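Local coordinates for UPF0045 protein MJ1052 (PDB 2EPI) that is of unknown function but belongs to the UPF0045 (thiamine-binding protein) family and may therefore bind thiamine or a related small molecule, at the interface of chains A and B and the interface of chains A and C. Numbering follows the deposited sequence. Chains: chain A/B/C, UPF0045 protein MJ1052.

Contacts 1 and 2 have chain A in common but share no residue, and the centres of their C-alpha atoms lie about 31 Å apart. Contact 1 uses the C-terminal tail of chain A, beyond helix 90-96, laid on helix 23-34 and strand 39-43 of chain B. Contact 2 uses helix 53-68 and strand 73-83, the latter paired with its equivalent in chain C. Each patch belongs to a two-fold interface and so recurs with the chains exchanged. Because one chain can hold both partners at once, the two interfaces together could build the deposited four-copy assembly, which may or may not be the biological form.

Contact 1: the interface of chains A and B. Residues chain A 97, 99; chain B 23, 26-27, 30, 34, 42.
A:Glu99 OE1, one oxygen of the side-chain carboxylate, is held by two waters that tie it to B:Thr42 and B:Lys34 in the neighbouring subunit. Water 2 sits 2.9 Å from A:Glu99 OE1. The same water also receives the backbone N-H of B:Thr42, with N 2.8 Å from the water and an angle of 159° at the hydrogen. Water 3 also reaches OE1, and it is met by the amine NZ of B:Lys34 at 2.7 Å. The second oxygen, OE2, contacts water 1, which lies 2.7 Å from the hydroxyl OG1 of B:Thr42. Solvent thus relays the carboxylate to a strand amide, a hydroxyl and an amine, and the nearby lysine would probably favour the ionised glutamate. A bend at chi2 (-61°) folds the A:Glu99 chain over B:Thr42, which it crosses at about a right angle.

The apolar half of this tail-on-helix interface is carried by A:Ile97, lying on helix 23-34 of chain B. With chi1 at -56°, CG2 stands opposite the backbone N while CG1 lies beside it, and the two branches part toward different residues. A:Ile97 CG2 presses on the end of B:Ile30, 3.3 Å from B:Ile30 CD1, tighter than ordinary van der Waals contact. The other branch ends in A:Ile97 CD1, 3.5 Å from B:Val26 CG1, and these two side chains meet nearly perpendicularly. B:Ser23 borders the same methyl through its CB. B:Lys27 lays its CE methylene 3.7 Å from A:Ile97 CA, an apolar contact with the tail backbone. In this ferredoxin-like protein the C-terminal tail lies across helix 23-34 of the partner and probably helps to join the two subunits. Beside the water network, the aliphatic CG of A:Glu99 rests 3.9 Å from the methyl CG2 of B:Thr42.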
# COMPACT_ATOMS: atom_id res chain seq x y z
N ILE A 97 11.96 -18.02 -1.20
CA ILE A 97 12.68 -17.01 -1.97
C ILE A 97 14.19 -17.23 -1.91
O ILE A 97 14.96 -16.47 -2.51
CB ILE A 97 12.35 -15.60 -1.44
CG1 ILE A 97 10.84 -15.37 -1.45
CG2 ILE A 97 13.04 -14.54 -2.29
CD1 ILE A 97 10.20 -15.53 -2.82
N GLU A 99 15.92 -16.72 0.49
CA GLU A 99 16.46 -15.70 1.40
C GLU A 99 16.81 -16.34 2.74
O GLU A 99 17.87 -15.97 3.30
CB GLU A 99 15.44 -14.58 1.60
CG GLU A 99 15.21 -13.70 0.38
CD GLU A 99 16.47 -12.99 -0.08
OE1 GLU A 99 17.22 -12.48 0.78
OE2 GLU A 99 16.71 -12.92 -1.31
N SER B 23 6.59 -17.64 -5.97
CA SER B 23 7.95 -17.45 -5.49
C SER B 23 8.99 -17.32 -6.61
O SER B 23 9.94 -16.55 -6.48
CB SER B 23 8.35 -18.57 -4.53
OG SER B 23 8.27 -19.85 -5.14
N VAL B 26 8.75 -13.74 -7.71
CA VAL B 26 9.27 -12.85 -6.68
C VAL B 26 10.80 -12.92 -6.68
O VAL B 26 11.48 -11.90 -6.53
CB VAL B 26 8.73 -13.24 -5.29
CG1 VAL B 26 9.44 -12.41 -4.21
CG2 VAL B 26 7.23 -13.01 -5.24
N LYS B 27 11.33 -14.12 -6.83
CA LYS B 27 12.78 -14.31 -6.84
C LYS B 27 13.38 -13.61 -8.05
O LYS B 27 14.46 -13.03 -7.97
CB LYS B 27 13.11 -15.81 -6.87
CG LYS B 27 14.59 -16.13 -6.67
CD LYS B 27 14.82 -17.63 -6.49
CE LYS B 27 14.13 -18.15 -5.23
NZ LYS B 27 14.41 -19.60 -4.99
N ILE B 30 13.60 -9.89 -7.45
CA ILE B 30 14.71 -9.63 -6.55
C ILE B 30 16.05 -9.63 -7.28
O ILE B 30 16.92 -8.79 -7.02
CB ILE B 30 14.74 -10.66 -5.41
CG1 ILE B 30 13.52 -10.47 -4.51
CG2 ILE B 30 16.03 -10.53 -4.61
CD1 ILE B 30 13.42 -11.47 -3.38
N LYS B 34 18.90 -6.52 -7.58
CA LYS B 34 20.32 -6.70 -7.30
C LYS B 34 21.28 -6.24 -8.38
O LYS B 34 22.46 -6.02 -8.10
CB LYS B 34 20.59 -8.16 -6.93
CG LYS B 34 19.99 -8.56 -5.59
CD LYS B 34 20.41 -9.97 -5.18
CE LYS B 34 19.95 -10.30 -3.77
NZ LYS B 34 20.34 -11.69 -3.38
N THR B 42 15.42 -8.07 1.58
CA THR B 42 14.13 -8.69 1.37
C THR B 42 13.49 -9.21 2.65
O THR B 42 14.17 -9.77 3.51
CB THR B 42 14.25 -9.84 0.35
OG1 THR B 42 14.64 -9.29 -0.92
CG2 THR B 42 12.93 -10.57 0.18
O HOH W 1 17.20 -9.98 -1.44
O HOH W 2 17.60 -9.84 1.84
O HOH W 3 20.01 -12.05 -0.70

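Contact 2: the interface of chains A and C. Residues chain A 60, 64, 68, 74-75; chain C 5, 80-82.
This is an edge-to-edge, antiparallel beta interface: strand 73-83 of chain A pairs with strand 73-83 of chain C, extending the sheet of this UPF0045 protein across two subunits of the deposited assembly. Residue pairing sets the register, A:Val74 facing C:Glu82 and A:Val75 facing C:Asp81. A:Val74 N donates to C:Glu82 O at 2.9 Å, and the amide N of C:Glu82 returns a bond to A:Val74 O at 3.1 Å, the two making a closed pair.

Beside this strand pair, C:Glu82 OE1 is gripped from both subunits. The ring N-H at A:His64 NE2 donates to C:Glu82 OE1 over 2.9 Å, with 149° at the hydrogen. It uses the anti lone pair of the oxygen, and ring and carboxylate are nearly coplanar, their planes 17° apart. On the syn side of C:Glu82 OE1, 3.1 Å away, C:Arg5 NH2 donates from a position tilted out of the carboxylate plane. The same guanidinium approaches side-on, and C:Arg5 NE forms a salt bridge to C:Glu82 OE2 at 3.0 Å. This second-shell arginine of chain C therefore fixes the rotation of the carboxylate that receives the histidine of chain A, and it would probably stabilise the ionised acid.

The glutamate reaches this position with CG anti to its own N (chi1 174°) and an extended chain beyond. Hydrophobic contacts flank the polar group: C:Ile80 sends CG2 to A:His64 CE1 at 3.9 Å, while its CG1 branch meets A:Phe60 CE2 at 4.0 Å. On the paired strands, A:Val75 CG2 lies 3.9 Å from the carboxylate carbon CG of C:Asp81.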
# COMPACT_ATOMS: atom_id res chain seq x y z
N PHE A 60 -3.27 -4.41 15.12
CA PHE A 60 -3.23 -3.32 14.16
C PHE A 60 -4.02 -2.13 14.71
O PHE A 60 -3.53 -1.00 14.73
CB PHE A 60 -3.83 -3.77 12.83
CG PHE A 60 -3.99 -2.67 11.83
CD1 PHE A 60 -2.87 -2.01 11.31
CD2 PHE A 60 -5.25 -2.29 11.38
CE1 PHE A 60 -3.01 -1.00 10.36
CE2 PHE A 60 -5.40 -1.28 10.43
CZ PHE A 60 -4.27 -0.63 9.92
N HIS A 64 -2.32 1.52 15.73
CA HIS A 64 -2.80 2.73 15.08
C HIS A 64 -3.30 3.72 16.14
O HIS A 64 -2.92 4.89 16.15
CB HIS A 64 -3.94 2.37 14.12
CG HIS A 64 -4.73 3.55 13.64
ND1 HIS A 64 -4.28 4.40 12.64
CD2 HIS A 64 -5.95 4.02 14.01
CE1 HIS A 64 -5.19 5.33 12.42
NE2 HIS A 64 -6.21 5.13 13.24
N LEU A 68 -2.16 7.55 17.43
CA LEU A 68 -3.15 8.61 17.28
C LEU A 68 -3.36 9.32 18.62
O LEU A 68 -3.82 10.46 18.66
CB LEU A 68 -4.47 8.02 16.77
CG LEU A 68 -5.62 8.99 16.50
CD1 LEU A 68 -5.21 10.03 15.46
CD2 LEU A 68 -6.83 8.20 16.02
N VAL A 74 -3.32 10.08 11.78
CA VAL A 74 -2.48 8.92 11.50
C VAL A 74 -2.99 8.15 10.29
O VAL A 74 -4.20 7.93 10.17
CB VAL A 74 -2.47 7.95 12.70
CG1 VAL A 74 -1.61 6.72 12.38
CG2 VAL A 74 -1.95 8.65 13.94
N VAL A 75 -2.09 7.76 9.40
CA VAL A 75 -2.46 6.96 8.24
C VAL A 75 -1.78 5.61 8.47
O VAL A 75 -0.55 5.51 8.45
CB VAL A 75 -1.96 7.57 6.92
CG1 VAL A 75 -2.33 6.65 5.74
CG2 VAL A 75 -2.60 8.94 6.71
N ARG C 5 -16.76 5.28 15.89
CA ARG C 5 -15.44 5.89 15.76
C ARG C 5 -15.20 5.94 14.25
O ARG C 5 -14.59 5.04 13.68
CB ARG C 5 -14.39 5.03 16.45
CG ARG C 5 -12.96 5.53 16.31
CD ARG C 5 -11.99 4.71 17.15
NE ARG C 5 -10.61 5.00 16.80
CZ ARG C 5 -9.55 4.39 17.32
NH1 ARG C 5 -9.71 3.45 18.24
NH2 ARG C 5 -8.33 4.71 16.91
N ILE C 80 -6.05 2.90 6.77
CA ILE C 80 -6.91 3.73 7.61
C ILE C 80 -6.35 5.14 7.73
O ILE C 80 -5.16 5.32 7.99
CB ILE C 80 -7.04 3.14 9.03
CG1 ILE C 80 -7.66 1.74 8.96
CG2 ILE C 80 -7.87 4.05 9.92
CD1 ILE C 80 -9.05 1.72 8.39
N ASP C 81 -7.21 6.14 7.54
CA ASP C 81 -6.80 7.54 7.67
C ASP C 81 -7.75 8.12 8.72
O ASP C 81 -8.94 8.27 8.46
CB ASP C 81 -6.97 8.27 6.34
CG ASP C 81 -6.36 9.66 6.34
OD1 ASP C 81 -6.19 10.25 7.43
OD2 ASP C 81 -6.07 10.17 5.23
N GLU C 82 -7.23 8.43 9.90
CA GLU C 82 -8.06 8.97 10.97
C GLU C 82 -7.45 10.20 11.61
O GLU C 82 -6.25 10.24 11.88
CB GLU C 82 -8.30 7.89 12.04
CG GLU C 82 -9.05 8.38 13.28
CD GLU C 82 -9.32 7.28 14.30
OE1 GLU C 82 -8.63 6.23 14.26
OE2 GLU C 82 -10.22 7.46 15.15